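Citrate lyase subunit beta-like protein (Mycobacterium tuberculosis H37Rv, PDB 6CHU) is a magnesium-dependent TIM-barrel lyase of the HpcH/HpaI aldolase family that acts as a bifunctional enzyme in itaconate dissimilation and leucine catabolism. Local coordinates at residues 57-62 with 89-94; 100-105 with 121-126; 187-192 with 213-218; 197-202 with 222-227. One frame throughout, in Å; residues are numbered along the deposited sequence.

Interaction 1: residues 57-62 with 89-94. With EDO (1,2-ethanediol), chain G.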
loop_
_atom_site.group_PDB
_atom_site.type_symbol
_atom_site.label_atom_id
_atom_site.label_comp_id
_atom_site.label_asym_id
_atom_site.label_seq_id
_atom_site.Cartn_x
_atom_site.Cartn_y
_atom_site.Cartn_z
ATOM N N ASN A 57 23.111 -14.005 30.139
ATOM C CA ASN A 57 23.309 -15.019 31.171
ATOM C C ASN A 57 21.975 -15.538 31.693
ATOM O O ASN A 57 21.817 -16.743 31.909
ATOM C CB ASN A 57 24.151 -14.454 32.316
ATOM C CG ASN A 57 25.578 -14.157 31.898
ATOM O OD1 ASN A 57 26.127 -14.812 31.015
ATOM N ND2 ASN A 57 26.185 -13.161 32.532
ATOM N N ALA A 58 21.001 -14.648 31.898
ATOM C CA ALA A 58 19.688 -15.106 32.343
ATOM C C ALA A 58 19.056 -16.013 31.299
ATOM O O ALA A 58 18.373 -16.987 31.638
ATOM C CB ALA A 58 18.779 -13.913 32.640
ATOM N N LEU A 59 19.280 -15.704 30.019
ATOM C CA LEU A 59 18.764 -16.542 28.945
ATOM C C LEU A 59 19.257 -17.975 29.079
ATOM O O LEU A 59 18.486 -18.926 28.909
ATOM C CB LEU A 59 19.177 -15.959 27.595
ATOM C CG LEU A 59 18.490 -16.564 26.375
ATOM C CD1 LEU A 59 17.053 -16.074 26.313
ATOM C CD2 LEU A 59 19.256 -16.208 25.102
ATOM N N ARG A 60 20.544 -18.145 29.388
ATOM C CA ARG A 60 21.100 -19.480 29.583
ATOM C C ARG A 60 20.626 -20.103 30.890
ATOM O O ARG A 60 20.371 -21.312 30.952
ATOM C CB ARG A 60 22.628 -19.424 29.572
ATOM C CG ARG A 60 23.263 -18.786 28.346
ATOM C CD ARG A 60 24.787 -18.897 28.455
ATOM N NE ARG A 60 25.495 -18.039 27.509
ATOM C CZ ARG A 60 25.893 -16.797 27.777
ATOM N NH1 ARG A 60 25.654 -16.263 28.967
ATOM N NH2 ARG A 60 26.531 -16.088 26.854
ATOM N N ASP A 61 20.507 -19.301 31.950
ATOM C CA ASP A 61 20.363 -19.840 33.300
ATOM C C ASP A 61 18.930 -20.179 33.683
ATOM O O ASP A 61 18.722 -21.042 34.543
ATOM C CB ASP A 61 20.925 -18.854 34.331
ATOM C CG ASP A 61 22.425 -18.667 34.209
ATOM O OD1 ASP A 61 23.094 -19.548 33.632
ATOM O OD2 ASP A 61 22.938 -17.637 34.698
ATOM N N THR A 62 17.941 -19.531 33.076
ATOM C CA THR A 62 16.541 -19.655 33.480
ATOM C C THR A 62 15.727 -20.038 32.252
ATOM O O THR A 62 15.098 -19.185 31.612
ATOM C CB THR A 62 16.039 -18.356 34.118
ATOM O OG1 THR A 62 16.903 -18.006 35.211
ATOM C CG2 THR A 62 14.621 -18.516 34.645
ATOM N N ALA A 89 23.579 -20.297 21.685
ATOM C CA ALA A 89 24.163 -21.603 21.398
ATOM C C ALA A 89 23.938 -22.589 22.538
ATOM O O ALA A 89 23.699 -23.782 22.305
ATOM C CB ALA A 89 25.658 -21.448 21.125
ATOM N N GLY A 90 24.014 -22.111 23.777
ATOM C CA GLY A 90 23.853 -22.977 24.928
ATOM C C GLY A 90 22.440 -23.018 25.469
ATOM O O GLY A 90 22.238 -23.232 26.668
ATOM N N THR A 91 21.455 -22.802 24.601
ATOM C CA THR A 91 20.043 -22.905 24.939
ATOM C C THR A 91 19.365 -23.900 24.008
ATOM O O THR A 91 19.947 -24.381 23.032
ATOM C CB THR A 91 19.324 -21.554 24.825
ATOM O OG1 THR A 91 19.203 -21.198 23.442
ATOM C CG2 THR A 91 20.083 -20.461 25.571
ATOM N N ALA A 92 18.105 -24.194 24.309
ATOM C CA ALA A 92 17.318 -25.087 23.477
ATOM C C ALA A 92 16.391 -24.331 22.542
ATOM O O ALA A 92 15.554 -24.952 21.879
ATOM C CB ALA A 92 16.516 -26.055 24.346
ATOM N N TYR A 93 16.515 -23.007 22.472
ATOM C CA TYR A 93 15.632 -22.226 21.619
ATOM C C TYR A 93 16.017 -22.407 20.159
ATOM O O TYR A 93 17.192 -22.572 19.821
ATOM C CB TYR A 93 15.674 -20.751 22.013
ATOM C CG TYR A 93 15.314 -20.552 23.469
ATOM C CD1 TYR A 93 14.087 -20.986 23.960
ATOM C CD2 TYR A 93 16.203 -19.966 24.358
ATOM C CE1 TYR A 93 13.752 -20.826 25.296
ATOM C CE2 TYR A 93 15.876 -19.798 25.699
ATOM C CZ TYR A 93 14.651 -20.235 26.162
ATOM O OH TYR A 93 14.315 -20.072 27.492
ATOM N N THR A 94 15.004 -22.426 19.301
ATOM C CA THR A 94 15.173 -22.627 17.868
ATOM C C THR A 94 14.726 -21.443 17.034
ATOM O O THR A 94 15.080 -21.377 15.846
ATOM C CB THR A 94 14.361 -23.842 17.394
ATOM O OG1 THR A 94 12.969 -23.563 17.596
ATOM C CG2 THR A 94 14.740 -25.089 18.159
HETATM C C1 EDO G . 20.969 -22.798 19.454
HETATM O O1 EDO G . 19.874 -23.294 20.237
HETATM C C2 EDO G . 20.587 -21.446 18.869
HETATM O O2 EDO G . 21.536 -21.083 17.863
HETATM O O HOH W 1 15.741 -18.544 29.094
#
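At the N-terminal end of the TIM barrel, where helices turn back into strands, L59 and R60 near the end of helix 52-61 meet T91 and Y93 of the loop that leads from helix 79-89 into strand 95-98. No direct hydrogen bond joins the two segments; a water, one apolar side-chain contact and a methyl against the helix backbone do. CG of L59 stands anti to its backbone N (chi1 -169°), and its branch atom CD1 lies 4.0 Å from Y93 CE2, approaching the ring obliquely. Both side chains continue inward onto V71 and L41 of the strands and onto L88. Beside them T91 puts its methyl CG2 against the helix backbone, 4.0 Å from L59 O and 4.3 Å from R60 CA, while its OG1 is hydrogen-bonded back to L88 O. Y93 OH gives its proton to water 1, which sits in the ring plane 2.6 Å from that oxygen. Water 1 in turn donates to L59 O at 2.8 Å and to T62 O at 2.7 Å. The phenol oxygen is also hydrogen-bonded to the backbone N of L64. Nearby, O1 of an ethanediol, probably from the crystallisation liquor, lies 3.0 Å from T91 O and 2.8 Å from Y93 O, and the molecule is also hydrogen-bonded to R113. Because water 1 spends both protons on carbonyl oxygens, of L59 in the last helical turn and T62 just past it, and takes the phenol proton, the tyrosine is tied to the helix terminus through solvent, while direct contact is sparse.

Interaction 2: residues 100-105 with 121-126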
loop_
_atom_site.group_PDB
_atom_site.type_symbol
_atom_site.label_atom_id
_atom_site.label_comp_id
_atom_site.label_asym_id
_atom_site.label_seq_id
_atom_site.Cartn_x
_atom_site.Cartn_y
_atom_site.Cartn_z
ATOM N N LYS A 100 14.281 -4.680 13.170
ATOM C CA LYS A 100 14.755 -3.880 12.043
ATOM C C LYS A 100 15.116 -4.775 10.859
ATOM O O LYS A 100 16.109 -4.550 10.162
ATOM C CB LYS A 100 15.950 -2.995 12.437
ATOM C CG LYS A 100 15.587 -1.756 13.309
ATOM C CD LYS A 100 15.397 -2.124 14.792
ATOM C CE LYS A 100 14.973 -0.899 15.619
ATOM N NZ LYS A 100 14.999 -1.189 17.092
ATOM N N ALA A 101 14.307 -5.807 10.629
ATOM C CA ALA A 101 14.591 -6.717 9.522
ATOM C C ALA A 101 14.473 -5.969 8.197
ATOM O O ALA A 101 13.437 -5.361 7.908
ATOM C CB ALA A 101 13.634 -7.912 9.551
ATOM N N GLU A 102 15.533 -6.008 7.380
ATOM C CA GLU A 102 15.567 -5.175 6.185
ATOM C C GLU A 102 15.943 -5.884 4.897
ATOM O O GLU A 102 15.903 -5.244 3.841
ATOM C CB GLU A 102 16.511 -3.978 6.395
ATOM C CG GLU A 102 15.920 -2.968 7.371
ATOM C CD GLU A 102 16.799 -1.759 7.591
ATOM O OE1 GLU A 102 16.240 -0.649 7.742
ATOM O OE2 GLU A 102 18.043 -1.914 7.614
ATOM N N SER A 103 16.286 -7.172 4.935
ATOM C CA SER A 103 16.608 -7.873 3.699
ATOM C C SER A 103 16.466 -9.372 3.907
ATOM O O SER A 103 16.560 -9.872 5.031
ATOM C CB SER A 103 18.027 -7.552 3.230
ATOM O OG SER A 103 18.975 -8.160 4.093
ATOM N N ALA A 104 16.277 -10.091 2.795
ATOM C CA ALA A 104 16.352 -11.548 2.862
ATOM C C ALA A 104 17.705 -11.998 3.403
ATOM O O ALA A 104 17.790 -12.966 4.172
ATOM C CB ALA A 104 16.086 -12.153 1.484
ATOM N N ALA A 105 18.779 -11.292 3.029
ATOM C CA ALA A 105 20.110 -11.692 3.476
ATOM C C ALA A 105 20.236 -11.640 5.001
ATOM O O ALA A 105 20.910 -12.492 5.600
ATOM C CB ALA A 105 21.174 -10.818 2.808
ATOM N N THR A 121 11.133 -0.511 9.676
ATOM C CA THR A 121 11.828 0.546 8.959
ATOM C C THR A 121 11.292 0.576 7.538
ATOM O O THR A 121 10.681 -0.389 7.067
ATOM C CB THR A 121 13.351 0.336 8.900
ATOM O OG1 THR A 121 13.639 -0.806 8.077
ATOM C CG2 THR A 121 13.940 0.119 10.294
ATOM N N ALA A 122 11.529 1.704 6.859
ATOM C CA ALA A 122 11.082 1.848 5.476
ATOM C C ALA A 122 11.710 0.798 4.571
ATOM O O ALA A 122 11.031 0.236 3.706
ATOM C CB ALA A 122 11.402 3.250 4.964
ATOM N N ARG A 123 13.010 0.531 4.734
ATOM C CA ARG A 123 13.650 -0.477 3.892
ATOM C C ARG A 123 13.005 -1.840 4.096
ATOM O O ARG A 123 12.823 -2.603 3.137
ATOM C CB ARG A 123 15.153 -0.553 4.184
ATOM C CG ARG A 123 15.871 -1.629 3.368
ATOM C CD ARG A 123 15.868 -1.254 1.900
ATOM N NE ARG A 123 16.767 -0.132 1.655
ATOM C CZ ARG A 123 18.021 -0.253 1.232
ATOM N NH1 ARG A 123 18.531 -1.455 0.984
ATOM N NH2 ARG A 123 18.761 0.831 1.051
ATOM N N GLY A 124 12.651 -2.165 5.344
ATOM C CA GLY A 124 11.993 -3.436 5.603
ATOM C C GLY A 124 10.628 -3.517 4.945
ATOM O O GLY A 124 10.227 -4.571 4.450
ATOM N N ALA A 125 9.892 -2.404 4.941
ATOM C CA ALA A 125 8.578 -2.392 4.303
ATOM C C ALA A 125 8.705 -2.569 2.796
ATOM O O ALA A 125 7.940 -3.326 2.185
ATOM C CB ALA A 125 7.843 -1.091 4.633
ATOM N N VAL A 126 9.671 -1.876 2.188
ATOM C CA VAL A 126 9.902 -1.978 0.746
ATOM C C VAL A 126 10.312 -3.391 0.355
ATOM O O VAL A 126 9.992 -3.859 -0.751
ATOM C CB VAL A 126 10.970 -0.947 0.314
ATOM C CG1 VAL A 126 11.440 -1.201 -1.109
ATOM C CG2 VAL A 126 10.442 0.457 0.457
HETATM O O HOH W 2 12.741 -3.126 9.407
HETATM O O HOH W 3 17.426 -4.243 1.858
#
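T121 OG1 is gripped by three groups: it donates to E102 OE1 at 2.6 Å, accepts from G124 N at 3.2 Å (N-H...O 158°) and accepts from water 2. The bond to E102 uses the anti lone pair of OE1, the one turned away from the other carboxylate oxygen. With chi1 at 68°, OG1 sits between the backbone N and the carbonyl carbon of T121, from where it caps the first turn of helix 122-126 as an N-cap. E102 reaches it with CG anti to its own carbonyl carbon and an extended chain beyond, crossing the threonine at about a right angle. The carboxylate thus lies by the N-terminus of the helix, whose dipole would be expected to favour its negative charge. Water 2 also donates to A101 O, and that carbonyl takes a CA-H...O contact from G124, 3.3 Å from its CA. Both segments follow barrel strands, 95-98 and 114-119, at the C-terminal end of the TIM barrel where the magnesium site lies. K100 CG rests 3.9 Å from T121 CG2, but the lysine chain then leads off to the site, with NZ in salt bridges to E44 and D45 and a hydrogen bond to D146, while its backbone N donates to E120. R123 CG lies 3.6 Å from E102 O. Water 3 lies in the guanidinium plane at its edge, accepts from R123 NH1 at 3.1 Å and donates to E102 O at 2.7 Å. NE of the same arginine bonds A180 O of a second subunit.

Interaction 3: residues 187-192 with 213-218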
loop_
_atom_site.group_PDB
_atom_site.type_symbol
_atom_site.label_atom_id
_atom_site.label_comp_id
_atom_site.label_asym_id
_atom_site.label_seq_id
_atom_site.Cartn_x
_atom_site.Cartn_y
_atom_site.Cartn_z
ATOM N N ASP A 187 0.635 -8.886 14.709
ATOM C CA ASP A 187 0.286 -7.469 14.730
ATOM C C ASP A 187 1.081 -6.741 15.807
ATOM O O ASP A 187 1.498 -7.333 16.810
ATOM C CB ASP A 187 -1.217 -7.286 14.965
ATOM C CG ASP A 187 -1.731 -5.931 14.485
ATOM O OD1 ASP A 187 -1.138 -5.335 13.574
ATOM O OD2 ASP A 187 -2.745 -5.458 15.031
ATOM N N ALA A 188 1.276 -5.438 15.595
ATOM C CA ALA A 188 2.155 -4.617 16.418
ATOM C C ALA A 188 1.597 -4.409 17.832
ATOM O O ALA A 188 0.386 -4.485 18.085
ATOM C CB ALA A 188 2.382 -3.249 15.763
ATOM N N VAL A 189 2.515 -4.095 18.752
ATOM C CA VAL A 189 2.172 -3.913 20.156
ATOM C C VAL A 189 1.384 -2.628 20.353
ATOM O O VAL A 189 1.533 -1.647 19.615
ATOM C CB VAL A 189 3.436 -3.905 21.034
ATOM C CG1 VAL A 189 4.157 -5.234 20.963
ATOM C CG2 VAL A 189 4.363 -2.759 20.648
ATOM N N HIS A 190 0.551 -2.630 21.385
ATOM C CA HIS A 190 -0.238 -1.475 21.792
ATOM C C HIS A 190 0.472 -0.881 22.998
ATOM O O HIS A 190 0.334 -1.395 24.107
ATOM C CB HIS A 190 -1.659 -1.913 22.126
ATOM C CG HIS A 190 -2.646 -0.792 22.155
ATOM N ND1 HIS A 190 -3.278 -0.331 21.020
ATOM C CD2 HIS A 190 -3.121 -0.050 23.182
ATOM C CE1 HIS A 190 -4.099 0.651 21.347
ATOM N NE2 HIS A 190 -4.015 0.848 22.652
ATOM N N LEU A 191 1.238 0.198 22.787
ATOM C CA LEU A 191 2.090 0.703 23.862
ATOM C C LEU A 191 1.298 1.319 25.006
ATOM O O LEU A 191 1.804 1.366 26.136
ATOM C CB LEU A 191 3.088 1.728 23.323
ATOM C CG LEU A 191 4.221 1.161 22.459
ATOM C CD1 LEU A 191 5.249 2.244 22.238
ATOM C CD2 LEU A 191 4.882 -0.047 23.106
ATOM N N ASP A 192 0.075 1.787 24.749
ATOM C CA ASP A 192 -0.751 2.395 25.795
ATOM C C ASP A 192 -1.432 1.273 26.570
ATOM O O ASP A 192 -2.546 0.851 26.248
ATOM C CB ASP A 192 -1.767 3.364 25.196
ATOM C CG ASP A 192 -2.462 4.210 26.253
ATOM O OD1 ASP A 192 -2.331 3.904 27.456
ATOM O OD2 ASP A 192 -3.147 5.183 25.884
ATOM N N VAL A 213 -1.665 -13.398 15.443
ATOM C CA VAL A 213 -1.126 -13.061 16.759
ATOM C C VAL A 213 -1.233 -11.553 16.947
ATOM O O VAL A 213 -0.992 -10.786 16.012
ATOM C CB VAL A 213 0.354 -13.502 16.880
ATOM C CG1 VAL A 213 1.000 -12.893 18.137
ATOM C CG2 VAL A 213 0.487 -15.034 16.876
ATOM N N THR A 214 -1.567 -11.121 18.166
ATOM C CA THR A 214 -1.281 -9.757 18.600
ATOM C C THR A 214 -0.224 -9.832 19.693
ATOM O O THR A 214 -0.425 -10.511 20.708
ATOM C CB THR A 214 -2.540 -9.053 19.110
ATOM O OG1 THR A 214 -3.373 -8.716 17.996
ATOM C CG2 THR A 214 -2.172 -7.764 19.863
ATOM N N VAL A 215 0.894 -9.148 19.489
ATOM C CA VAL A 215 1.970 -9.165 20.473
ATOM C C VAL A 215 1.691 -8.106 21.530
ATOM O O VAL A 215 1.196 -7.008 21.225
ATOM C CB VAL A 215 3.333 -8.957 19.792
ATOM C CG1 VAL A 215 4.456 -9.037 20.829
ATOM C CG2 VAL A 215 3.535 -10.037 18.712
ATOM N N CYS A 216 1.971 -8.454 22.784
ATOM C CA CYS A 216 1.687 -7.616 23.942
ATOM C C CYS A 216 2.971 -7.265 24.682
ATOM O O CYS A 216 3.953 -8.009 24.638
ATOM C CB CYS A 216 0.744 -8.323 24.911
ATOM S SG CYS A 216 -0.815 -8.802 24.174
ATOM N N ILE A 217 2.945 -6.133 25.390
ATOM C CA ILE A 217 4.067 -5.721 26.228
ATOM C C ILE A 217 3.724 -5.736 27.706
ATOM O O ILE A 217 4.594 -5.436 28.539
ATOM C CB ILE A 217 4.601 -4.341 25.802
ATOM C CG1 ILE A 217 3.442 -3.421 25.461
ATOM C CG2 ILE A 217 5.496 -4.464 24.558
ATOM C CD1 ILE A 217 3.288 -2.334 26.405
ATOM N N HIS A 218 2.496 -6.105 28.069
ATOM C CA HIS A 218 2.119 -6.233 29.472
ATOM C C HIS A 218 1.154 -7.405 29.608
ATOM O O HIS A 218 0.276 -7.580 28.750
ATOM C CB HIS A 218 1.465 -4.946 29.994
ATOM C CG HIS A 218 1.313 -4.896 31.483
ATOM N ND1 HIS A 218 0.222 -5.428 32.138
ATOM C CD2 HIS A 218 2.105 -4.363 32.442
ATOM C CE1 HIS A 218 0.351 -5.226 33.439
ATOM N NE2 HIS A 218 1.485 -4.583 33.650
HETATM O O HOH W 4 -3.737 -6.169 17.521
HETATM O O HOH W 5 -0.696 -5.120 21.993
#
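D187 N donates to V213 O at 2.8 Å, and V215 N returns a longer bond to D187 O at 3.3 Å, both almost straight at 173°, so D187 straddles T214 as in a parallel sheet. D187 and T214 point their side chains to the same face, toward A206 of helix 196-209. There water 4 donates to D187 OD2 and lies 2.6 Å from T214 OG1; the carboxylate is also bound by W142 NE1 through OD1 and by R171, as a salt bridge, through OD2. Beyond D187 the chains separate, and water 5 bridges the gap: it donates to V215 O and accepts from H190 N. V215 O also receives a CA-H...O contact from V189 CA at 3.4 Å. Beside F20 of strand 17-22, V189 CG1 sits 3.8 Å from V215 CG1 and 3.9 Å from I217 CG2, linking the two side chains. I217 extends the row with CD1 lying 3.9 Å from H190 O, and it also touches M259 of a second subunit. The pairing sets the C-terminal end of the seventh strand of the TIM barrel (184-187) beside the eighth (213-216), which runs on from there with the loop 188-192 alongside, toward the active-site mouth: the I217 side chain lies about 4 Å from a bound acetate.

Interaction 4: residues 197-202 with 222-227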
loop_
_atom_site.group_PDB
_atom_site.type_symbol
_atom_site.label_atom_id
_atom_site.label_comp_id
_atom_site.label_asym_id
_atom_site.label_seq_id
_atom_site.Cartn_x
_atom_site.Cartn_y
_atom_site.Cartn_z
ATOM N N GLU A 197 -9.617 -0.297 25.868
ATOM C CA GLU A 197 -10.583 -0.074 24.793
ATOM C C GLU A 197 -9.897 -0.074 23.429
ATOM O O GLU A 197 -10.334 -0.763 22.493
ATOM C CB GLU A 197 -11.329 1.243 25.028
ATOM C CG GLU A 197 -12.310 1.618 23.932
ATOM C CD GLU A 197 -12.918 2.998 24.136
ATOM O OE1 GLU A 197 -12.300 3.828 24.837
ATOM O OE2 GLU A 197 -14.016 3.253 23.596
ATOM N N GLY A 198 -8.801 0.682 23.303
ATOM C CA GLY A 198 -8.099 0.739 22.033
ATOM C C GLY A 198 -7.506 -0.599 21.630
ATOM O O GLY A 198 -7.534 -0.972 20.451
ATOM N N LEU A 199 -6.961 -1.339 22.601
ATOM C CA LEU A 199 -6.417 -2.662 22.307
ATOM C C LEU A 199 -7.508 -3.614 21.842
ATOM O O LEU A 199 -7.304 -4.397 20.907
ATOM C CB LEU A 199 -5.721 -3.233 23.537
ATOM C CG LEU A 199 -5.225 -4.675 23.401
ATOM C CD1 LEU A 199 -4.150 -4.800 22.317
ATOM C CD2 LEU A 199 -4.705 -5.161 24.742
ATOM N N GLN A 200 -8.669 -3.571 22.494
ATOM C CA GLN A 200 -9.763 -4.443 22.088
ATOM C C GLN A 200 -10.130 -4.211 20.628
ATOM O O GLN A 200 -10.222 -5.162 19.842
ATOM C CB GLN A 200 -10.970 -4.227 22.997
ATOM C CG GLN A 200 -11.979 -5.341 22.903
ATOM C CD GLN A 200 -12.978 -5.311 24.041
ATOM O OE1 GLN A 200 -12.945 -4.420 24.895
ATOM N NE2 GLN A 200 -13.870 -6.291 24.066
ATOM N N GLU A 201 -10.312 -2.942 20.242
ATOM C CA GLU A 201 -10.679 -2.615 18.867
ATOM C C GLU A 201 -9.582 -3.013 17.889
ATOM O O GLU A 201 -9.862 -3.490 16.782
ATOM C CB GLU A 201 -10.968 -1.119 18.748
ATOM C CG GLU A 201 -12.076 -0.618 19.662
ATOM C CD GLU A 201 -12.350 0.862 19.467
ATOM O OE1 GLU A 201 -11.645 1.490 18.645
ATOM O OE2 GLU A 201 -13.267 1.394 20.133
ATOM N N GLU A 202 -8.324 -2.801 18.285
ATOM C CA GLU A 202 -7.174 -3.102 17.443
ATOM C C GLU A 202 -7.015 -4.603 17.227
ATOM O O GLU A 202 -6.774 -5.056 16.100
ATOM C CB GLU A 202 -5.928 -2.517 18.105
ATOM C CG GLU A 202 -4.674 -2.445 17.262
ATOM C CD GLU A 202 -3.697 -1.461 17.873
ATOM O OE1 GLU A 202 -2.989 -1.841 18.831
ATOM O OE2 GLU A 202 -3.683 -0.294 17.437
ATOM N N ILE A 222 -2.988 -9.776 27.629
ATOM C CA ILE A 222 -3.208 -11.112 27.062
ATOM C C ILE A 222 -4.677 -11.518 27.087
ATOM O O ILE A 222 -5.173 -12.020 26.065
ATOM C CB ILE A 222 -2.300 -12.143 27.757
ATOM C CG1 ILE A 222 -0.823 -11.862 27.453
ATOM C CG2 ILE A 222 -2.673 -13.547 27.313
ATOM C CD1 ILE A 222 -0.404 -12.147 26.003
ATOM N N PRO A 223 -5.422 -11.355 28.186
ATOM C CA PRO A 223 -6.848 -11.724 28.148
ATOM C C PRO A 223 -7.628 -10.954 27.102
ATOM O O PRO A 223 -8.536 -11.510 26.467
ATOM C CB PRO A 223 -7.335 -11.395 29.567
ATOM C CG PRO A 223 -6.119 -11.454 30.404
ATOM C CD PRO A 223 -5.007 -10.945 29.542
ATOM N N VAL A 224 -7.294 -9.678 26.907
ATOM C CA VAL A 224 -8.005 -8.868 25.924
ATOM C C VAL A 224 -7.786 -9.432 24.527
ATOM O O VAL A 224 -8.731 -9.583 23.742
ATOM C CB VAL A 224 -7.563 -7.397 26.033
ATOM C CG1 VAL A 224 -8.334 -6.521 25.059
ATOM C CG2 VAL A 224 -7.749 -6.902 27.467
ATOM N N VAL A 225 -6.537 -9.779 24.213
ATOM C CA VAL A 225 -6.197 -10.338 22.907
ATOM C C VAL A 225 -6.890 -11.680 22.699
ATOM O O VAL A 225 -7.503 -11.924 21.653
ATOM C CB VAL A 225 -4.669 -10.462 22.774
ATOM C CG1 VAL A 225 -4.299 -11.408 21.628
ATOM C CG2 VAL A 225 -4.062 -9.085 22.569
ATOM N N ARG A 226 -6.796 -12.576 23.688
ATOM C CA ARG A 226 -7.413 -13.893 23.546
ATOM C C ARG A 226 -8.911 -13.780 23.295
ATOM O O ARG A 226 -9.467 -14.512 22.467
ATOM C CB ARG A 226 -7.138 -14.745 24.787
ATOM C CG ARG A 226 -5.708 -15.262 24.886
ATOM C CD ARG A 226 -5.470 -15.944 26.219
ATOM N NE ARG A 226 -4.185 -16.631 26.269
ATOM C CZ ARG A 226 -3.585 -16.988 27.398
ATOM N NH1 ARG A 226 -2.418 -17.617 27.364
ATOM N NH2 ARG A 226 -4.150 -16.707 28.563
ATOM N N LYS A 227 -9.585 -12.867 23.997
ATOM C CA LYS A 227 -11.013 -12.673 23.756
ATOM C C LYS A 227 -11.267 -12.070 22.376
ATOM O O LYS A 227 -12.250 -12.418 21.712
ATOM C CB LYS A 227 -11.616 -11.786 24.845
ATOM C CG LYS A 227 -13.114 -11.539 24.694
ATOM C CD LYS A 227 -13.664 -10.765 25.884
ATOM C CE LYS A 227 -15.095 -10.303 25.645
ATOM N NZ LYS A 227 -15.592 -9.474 26.779
#
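L199 and Q200 meet V224 and V225 in a helix-helix contact on the outside of the TIM barrel, between the two neighbouring helices that follow strands 184-187 and 213-216. The short segments run in nearly the same direction, 30° apart, with axes 9.1 Å from each other at closest approach. The contact is apolar, and no hydrogen bond crosses it. V224 points at the other helix with CG1 anti to its backbone N (chi1 -178°), which sets that methyl 3.9 Å from Q200 CA and 4.0 Å from L199 CG. L199 CD2 lies 3.9 Å from both CB and CG1 of V224, the two side chains crossing obliquely. Deeper toward the barrel wall V225 also packs on T214 and C216 of the strand, and L199 on H190, so that the helix interface runs on into the layer between helices and sheet. V225 CG2 takes part in it from 4.3 Å, facing L199 CD1. At the solvent-facing margin the contact thins out, with the amide nitrogen NE2 of Q200 no nearer than 4.5 Å to K227 CE.

Interactions 3 and 4 form one continuous region, their centres 9 Å apart: the segments alternate along the chain, H190 ND1 lies 2.7 Å from E202 OE1, a probable hydrogen bond, and T214 CG2 packs 3.6 Å from V225 CG2. The sheet pairing of 3 is thus backed by the helix pair of 4. Interaction 2 touches neither, its nearest atoms about 11 Å from interaction 3, yet both border the active site, the K100 side chain about 4 Å from magnesium and that of V189 about 7 Å; both also meet a second subunit. Interaction 1 stands apart, its centre 27 Å from that of interaction 2, though the L59 side chain comes within about 9 Å of that of substrate-binding R72.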